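Local coordinates for DUF574 domain-containing protein (Thermobifida fusca, PDB 2QE6) that binds S-adenosylmethionine in a Rossmann-like domain and is probably a methyltransferase, at residues N257-P260 / G261-L264; I143-P147 / D148-M152. The protein carries 1 engineered substitution. All blocks are in the same frame, centred on the assembly; numbering follows the deposited sequence.

Interaction 1: residues N257-P260 / G261-L264; sequences NLSP and GEQL
Glu262 OE1 is gripped twice by Ser259. This Ser-x-x-Glu pairing has the pattern of a capping box, here closed round a tight turn in the loop between strands 235-243 and 265-271. The backbone N of Ser259 donates to Glu262 OE1 at 2.9 Å with an N-H...O angle of 170°, on the lone pair turned away from the other carboxylate oxygen. Ser259 OG donates to Glu262 OE1 at 3.2 Å, coming from above the carboxylate plane. In return Glu262 N gives a weak bond of 3.4 Å to Ser259 OG, which makes the pairing reciprocal. The serine's chi1 of 64° places OG between its own N and carbonyl carbon, close enough to serve both the carboxylate and the amide of Glu262. An alanine in place of Glu262 would probably leave Ser259 N and OG without the acceptor they share and the turn less fixed. The main chain adds an ordinary turn bond, Gln263 N to Pro260 O at 3.0 Å. Leu258 crosses the glutamate at about a right angle, its CD2 lying 3.7 Å from Glu262 OE1, and packs further on Tyr243 and Val253. Gln263 runs back along the chain, extended beyond CG, and its NE2 donates to Ser259 O at 3.1 Å. That donor sits 67° out of the carbonyl plane, well off a lone-pair direction. A water links the same amide group to Leu258: it donates to Leu258 O at 2.6 Å and accepts weakly from Gln263 NE2.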
ATOM      1  N   ASN A 257       7.767  -6.858  23.015  1.00 29.79           N
ATOM      2  CA  ASN A 257       7.391  -8.241  22.860  1.00 25.67           C
ATOM      3  C   ASN A 257       6.837  -8.517  21.457  1.00 29.16           C
ATOM      4  O   ASN A 257       5.831  -9.168  21.306  1.00 32.86           O
ATOM      5  CB  ASN A 257       6.354  -8.622  23.928  1.00 28.72           C
ATOM      6  CG  ASN A 257       6.193 -10.118  24.081  1.00 27.65           C
ATOM      7  OD1 ASN A 257       7.155 -10.857  23.903  1.00 28.14           O
ATOM      8  ND2 ASN A 257       4.978 -10.577  24.436  1.00 27.89           N
ATOM      9  N   LEU A 258       7.501  -8.035  20.435  1.00 29.45           N
ATOM     10  CA  LEU A 258       7.045  -8.226  19.070  1.00 32.45           C
ATOM     11  C   LEU A 258       7.708  -9.480  18.511  1.00 32.24           C
ATOM     12  O   LEU A 258       8.862  -9.792  18.832  1.00 31.64           O
ATOM     13  CB  LEU A 258       7.415  -7.023  18.203  1.00 31.85           C
ATOM     14  CG  LEU A 258       6.711  -5.695  18.495  1.00 31.54           C
ATOM     15  CD1 LEU A 258       7.218  -4.683  17.485  1.00 29.99           C
ATOM     16  CD2 LEU A 258       5.177  -5.811  18.417  1.00 33.30           C
ATOM     17  N   SER A 259       6.963 -10.199  17.685  1.00 31.46           N
ATOM     18  CA  SER A 259       7.503 -11.337  16.951  1.00 32.48           C
ATOM     19  C   SER A 259       8.320 -10.861  15.761  1.00 30.72           C
ATOM     20  O   SER A 259       8.205  -9.699  15.348  1.00 29.40           O
ATOM     21  CB  SER A 259       6.367 -12.193  16.415  1.00 31.70           C
ATOM     22  OG  SER A 259       5.653 -11.417  15.500  1.00 35.70           O
ATOM     23  N   PRO A 260       9.143 -11.761  15.174  1.00 31.98           N
ATOM     24  CA  PRO A 260       9.849 -11.431  13.925  1.00 32.82           C
ATOM     25  C   PRO A 260       8.950 -10.851  12.824  1.00 31.96           C
ATOM     26  O   PRO A 260       9.314  -9.834  12.198  1.00 31.99           O
ATOM     27  CB  PRO A 260      10.468 -12.779  13.531  1.00 33.51           C
ATOM     28  CG  PRO A 260      10.766 -13.412  14.844  1.00 33.59           C
ATOM     29  CD  PRO A 260       9.527 -13.109  15.660  1.00 30.46           C
ATOM     30  N   GLY A 261       7.754 -11.430  12.648  1.00 30.04           N
ATOM     31  CA  GLY A 261       6.809 -10.941  11.631  1.00 34.31           C
ATOM     32  C   GLY A 261       6.279  -9.527  11.857  1.00 33.66           C
ATOM     33  O   GLY A 261       5.901  -8.825  10.907  1.00 36.10           O
ATOM     34  N   GLU A 262       6.227  -9.117  13.127  1.00 34.71           N
ATOM     35  CA  GLU A 262       5.836  -7.762  13.514  1.00 35.07           C
ATOM     36  C   GLU A 262       6.994  -6.748  13.375  1.00 34.25           C
ATOM     37  O   GLU A 262       6.804  -5.553  13.616  1.00 38.04           O
ATOM     38  CB  GLU A 262       5.262  -7.774  14.934  1.00 34.24           C
ATOM     39  CG  GLU A 262       3.920  -8.498  15.010  1.00 34.81           C
ATOM     40  CD  GLU A 262       3.453  -8.720  16.447  1.00 40.82           C
ATOM     41  OE1 GLU A 262       4.258  -9.179  17.286  1.00 35.93           O
ATOM     42  OE2 GLU A 262       2.280  -8.434  16.740  1.00 54.94           O
ATOM     43  N   GLN A 263       8.179  -7.206  12.983  1.00 35.02           N
ATOM     44  CA  GLN A 263       9.332  -6.293  12.810  1.00 36.01           C
ATOM     45  C   GLN A 263       9.872  -6.174  11.381  1.00 36.52           C
ATOM     46  O   GLN A 263      10.999  -5.682  11.159  1.00 35.28           O
ATOM     47  CB  GLN A 263      10.454  -6.716  13.735  1.00 35.66           C
ATOM     48  CG  GLN A 263      10.082  -6.528  15.201  1.00 41.16           C
ATOM     49  CD  GLN A 263      11.060  -7.193  16.068  1.00 39.73           C
ATOM     50  OE1 GLN A 263      11.923  -6.551  16.601  1.00 45.73           O
ATOM     51  NE2 GLN A 263      10.974  -8.505  16.169  1.00 44.39           N
ATOM     52  N   LEU A 264       9.054  -6.590  10.416  1.00 31.34           N
ATOM     53  CA  LEU A 264       9.417  -6.548   9.010  1.00 31.62           C
ATOM     54  C   LEU A 264       9.048  -5.214   8.333  1.00 34.86           C
ATOM     55  O   LEU A 264       9.709  -4.814   7.401  1.00 36.11           O
ATOM     56  CB  LEU A 264       8.785  -7.746   8.235  1.00 32.64           C
ATOM     57  CG  LEU A 264       9.492  -9.103   8.408  1.00 35.34           C
ATOM     58  CD1 LEU A 264       8.658 -10.216   7.712  1.00 33.05           C
ATOM     59  CD2 LEU A 264      10.920  -9.081   7.950  1.00 36.12           C
TER
HETATM   60  O   HOH W   1      11.158 -10.749  18.169  1.00 33.43           O

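Interaction 2: residues I143-P147 / D148-M152; sequences ILNHP and DVRRM
His146 and Asp148 meet at an N-cap, where the imidazole caps the start of helix 147-152 just after helix 140-145. Among the hydrogen bonds, Asp148 N donates to His146 ND1 at 3.1 Å with an N-H...N angle of 165°, near the ring plane. Chi1 of -166° swings the imidazole away from its own backbone N and alongside the Asp148 side chain, so that ND1 takes up an amide of the first turn. Regular helical bonds follow, Arg150 N to His146 O at 2.8 Å and Arg151 N to Pro147 O at 2.9 Å. The charged pair is a salt bridge one turn along the helix: Arg151 NE meets Asp148 OD1 at 3.2 Å, with the carboxylate oxygen in the guanidinium plane. In nonbonded contacts, Asn145 O lies over one face of the Arg150 guanidinium, while the Asn145 amide ND2 is spent on Glu141 O. A methyl also meets a carbonyl oxygen, Val149 CG2 lying 3.2 Å from Ile143 O. The apolar contact is looser, with Ile143 CG2 and Val149 CG2 4.4 Å apart. Behind this helix-to-helix junction stands the sheet: the His146 ring stacks on Phe133 of edge strand 130-134, Val149 touches Val108 of strand 106-111, and Leu144 reaches helix 175-185.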
ATOM      1  N   ILE A 143      -0.477   9.334 -13.809  1.00 40.74           N
ATOM      2  CA  ILE A 143      -1.531   8.989 -12.843  1.00 41.84           C
ATOM      3  C   ILE A 143      -2.351  10.230 -12.447  1.00 41.41           C
ATOM      4  O   ILE A 143      -3.587  10.205 -12.462  1.00 40.47           O
ATOM      5  CB  ILE A 143      -0.955   8.269 -11.607  1.00 40.96           C
ATOM      6  CG1 ILE A 143      -0.577   6.832 -11.972  1.00 43.98           C
ATOM      7  CG2 ILE A 143      -1.950   8.244 -10.446  1.00 38.62           C
ATOM      8  CD1 ILE A 143       0.370   6.205 -10.984  1.00 42.84           C
ATOM      9  N   LEU A 144      -1.666  11.324 -12.135  1.00 39.59           N
ATOM     10  CA  LEU A 144      -2.346  12.507 -11.628  1.00 40.93           C
ATOM     11  C   LEU A 144      -3.213  13.196 -12.680  1.00 42.32           C
ATOM     12  O   LEU A 144      -4.062  14.026 -12.341  1.00 45.39           O
ATOM     13  CB  LEU A 144      -1.347  13.480 -11.013  1.00 39.04           C
ATOM     14  CG  LEU A 144      -0.616  12.985  -9.757  1.00 38.38           C
ATOM     15  CD1 LEU A 144       0.586  13.880  -9.476  1.00 33.74           C
ATOM     16  CD2 LEU A 144      -1.574  12.927  -8.556  1.00 39.90           C
ATOM     17  N   ASN A 145      -3.011  12.851 -13.950  1.00 44.28           N
ATOM     18  CA  ASN A 145      -3.791  13.434 -15.038  1.00 44.04           C
ATOM     19  C   ASN A 145      -4.800  12.475 -15.671  1.00 44.30           C
ATOM     20  O   ASN A 145      -5.527  12.844 -16.578  1.00 41.04           O
ATOM     21  CB  ASN A 145      -2.830  14.036 -16.054  1.00 44.83           C
ATOM     22  CG  ASN A 145      -2.098  15.250 -15.477  1.00 48.89           C
ATOM     23  OD1 ASN A 145      -2.703  16.289 -15.253  1.00 52.63           O
ATOM     24  ND2 ASN A 145      -0.823  15.097 -15.180  1.00 55.24           N
ATOM     25  N   HIS A 146      -4.878  11.264 -15.127  1.00 43.74           N
ATOM     26  CA  HIS A 146      -5.792  10.234 -15.616  1.00 42.55           C
ATOM     27  C   HIS A 146      -7.260  10.684 -15.417  1.00 44.28           C
ATOM     28  O   HIS A 146      -7.578  11.313 -14.394  1.00 44.40           O
ATOM     29  CB  HIS A 146      -5.484   8.907 -14.875  1.00 41.87           C
ATOM     30  CG  HIS A 146      -6.106   7.703 -15.505  1.00 38.22           C
ATOM     31  ND1 HIS A 146      -7.443   7.400 -15.367  1.00 42.50           N
ATOM     32  CD2 HIS A 146      -5.583   6.749 -16.311  1.00 44.12           C
ATOM     33  CE1 HIS A 146      -7.716   6.306 -16.054  1.00 39.19           C
ATOM     34  NE2 HIS A 146      -6.601   5.884 -16.629  1.00 43.91           N
ATOM     35  N   PRO A 147      -8.149  10.415 -16.412  1.00 43.52           N
ATOM     36  CA  PRO A 147      -9.559  10.795 -16.285  1.00 43.45           C
ATOM     37  C   PRO A 147     -10.256  10.316 -15.010  1.00 43.96           C
ATOM     38  O   PRO A 147     -11.153  11.002 -14.521  1.00 45.48           O
ATOM     39  CB  PRO A 147     -10.230  10.168 -17.527  1.00 44.08           C
ATOM     40  CG  PRO A 147      -9.199   9.350 -18.202  1.00 43.65           C
ATOM     41  CD  PRO A 147      -7.868   9.785 -17.717  1.00 44.73           C
ATOM     42  N   ASP A 148      -9.858   9.162 -14.479  1.00 45.33           N
ATOM     43  CA  ASP A 148     -10.467   8.645 -13.248  1.00 44.93           C
ATOM     44  C   ASP A 148     -10.026   9.515 -12.096  1.00 44.74           C
ATOM     45  O   ASP A 148     -10.858   9.863 -11.253  1.00 43.90           O
ATOM     46  CB  ASP A 148     -10.138   7.170 -12.981  1.00 45.34           C
ATOM     47  CG  ASP A 148     -10.885   6.202 -13.915  1.00 46.13           C
ATOM     48  OD1 ASP A 148     -11.982   6.528 -14.424  1.00 43.12           O
ATOM     49  OD2 ASP A 148     -10.376   5.089 -14.129  1.00 48.30           O
ATOM     50  N   VAL A 149      -8.740   9.902 -12.085  1.00 43.25           N
ATOM     51  CA  VAL A 149      -8.229  10.850 -11.092  1.00 41.35           C
ATOM     52  C   VAL A 149      -8.880  12.216 -11.218  1.00 42.54           C
ATOM     53  O   VAL A 149      -9.399  12.742 -10.221  1.00 40.23           O
ATOM     54  CB  VAL A 149      -6.687  10.947 -11.122  1.00 41.94           C
ATOM     55  CG1 VAL A 149      -6.191  12.075 -10.249  1.00 41.30           C
ATOM     56  CG2 VAL A 149      -6.128   9.652 -10.638  1.00 35.62           C
ATOM     57  N   ARG A 150      -8.895  12.771 -12.431  1.00 41.80           N
ATOM     58  CA  ARG A 150      -9.413  14.130 -12.620  1.00 44.52           C
ATOM     59  C   ARG A 150     -10.904  14.252 -12.342  1.00 42.60           C
ATOM     60  O   ARG A 150     -11.347  15.264 -11.805  1.00 40.00           O
ATOM     61  CB  ARG A 150      -9.028  14.688 -13.998  1.00 45.50           C
ATOM     62  CG  ARG A 150      -7.501  14.911 -14.087  1.00 55.58           C
ATOM     63  CD  ARG A 150      -7.104  16.230 -14.734  1.00 64.28           C
ATOM     64  NE  ARG A 150      -7.177  16.128 -16.190  1.00 70.00           N
ATOM     65  CZ  ARG A 150      -6.248  16.543 -17.055  1.00 72.10           C
ATOM     66  NH1 ARG A 150      -5.128  17.134 -16.651  1.00 70.37           N
ATOM     67  NH2 ARG A 150      -6.454  16.373 -18.356  1.00 72.06           N
ATOM     68  N   ARG A 151     -11.667  13.206 -12.638  1.00 43.87           N
ATOM     69  CA  ARG A 151     -13.095  13.232 -12.344  1.00 46.59           C
ATOM     70  C   ARG A 151     -13.444  12.863 -10.894  1.00 44.78           C
ATOM     71  O   ARG A 151     -14.563  13.115 -10.466  1.00 43.34           O
ATOM     72  CB  ARG A 151     -13.869  12.342 -13.317  1.00 47.48           C
ATOM     73  CG  ARG A 151     -13.891  10.877 -12.956  1.00 53.62           C
ATOM     74  CD  ARG A 151     -14.428   9.997 -14.106  1.00 53.60           C
ATOM     75  NE  ARG A 151     -14.336   8.578 -13.728  1.00 65.17           N
ATOM     76  CZ  ARG A 151     -15.195   7.938 -12.924  1.00 67.53           C
ATOM     77  NH1 ARG A 151     -16.261   8.566 -12.417  1.00 67.81           N
ATOM     78  NH2 ARG A 151     -14.997   6.648 -12.640  1.00 66.30           N
HETATM   79  N   MSE A 152     -12.505  12.285 -10.145  1.00 44.12           N
HETATM   80  CA  MSE A 152     -12.774  11.808  -8.772  1.00 45.60           C
HETATM   81  C   MSE A 152     -12.141  12.638  -7.668  1.00 43.27           C
HETATM   82  O   MSE A 152     -12.709  12.761  -6.595  1.00 42.34           O
HETATM   83  CB  MSE A 152     -12.247  10.381  -8.601  1.00 46.30           C
HETATM   84  CG  MSE A 152     -13.010   9.360  -9.409  1.00 53.64           C
HETATM   85 SE   MSE A 152     -14.630   8.874  -8.510  0.75 58.17          SE
HETATM   86  CE  MSE A 152     -14.382   7.014  -8.968  1.00 52.51           C
TER

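How the interactions relate
Interaction 2 comes first along the chain, in the helical connection between strands 130-134 and 160-163; interaction 1 follows much later, in the loop leading into strand 265-271. Their centres lie 38 Å apart on opposite sides of the chain's centre, and their nearest atoms are about 23 Å apart. One seven-stranded mixed sheet links them: residues 143-152 pack by its edge strand 130-134, whereas residues 257-264 lead into strand 265-271, second from the other edge. The Ile143 side chain is about 6 Å from the bound S-adenosylmethionine; the side chain of Leu264 is about 9 Å from that of Asn61, which binds this cofactor. The two are thus separate local elements of one Rossmann-like domain.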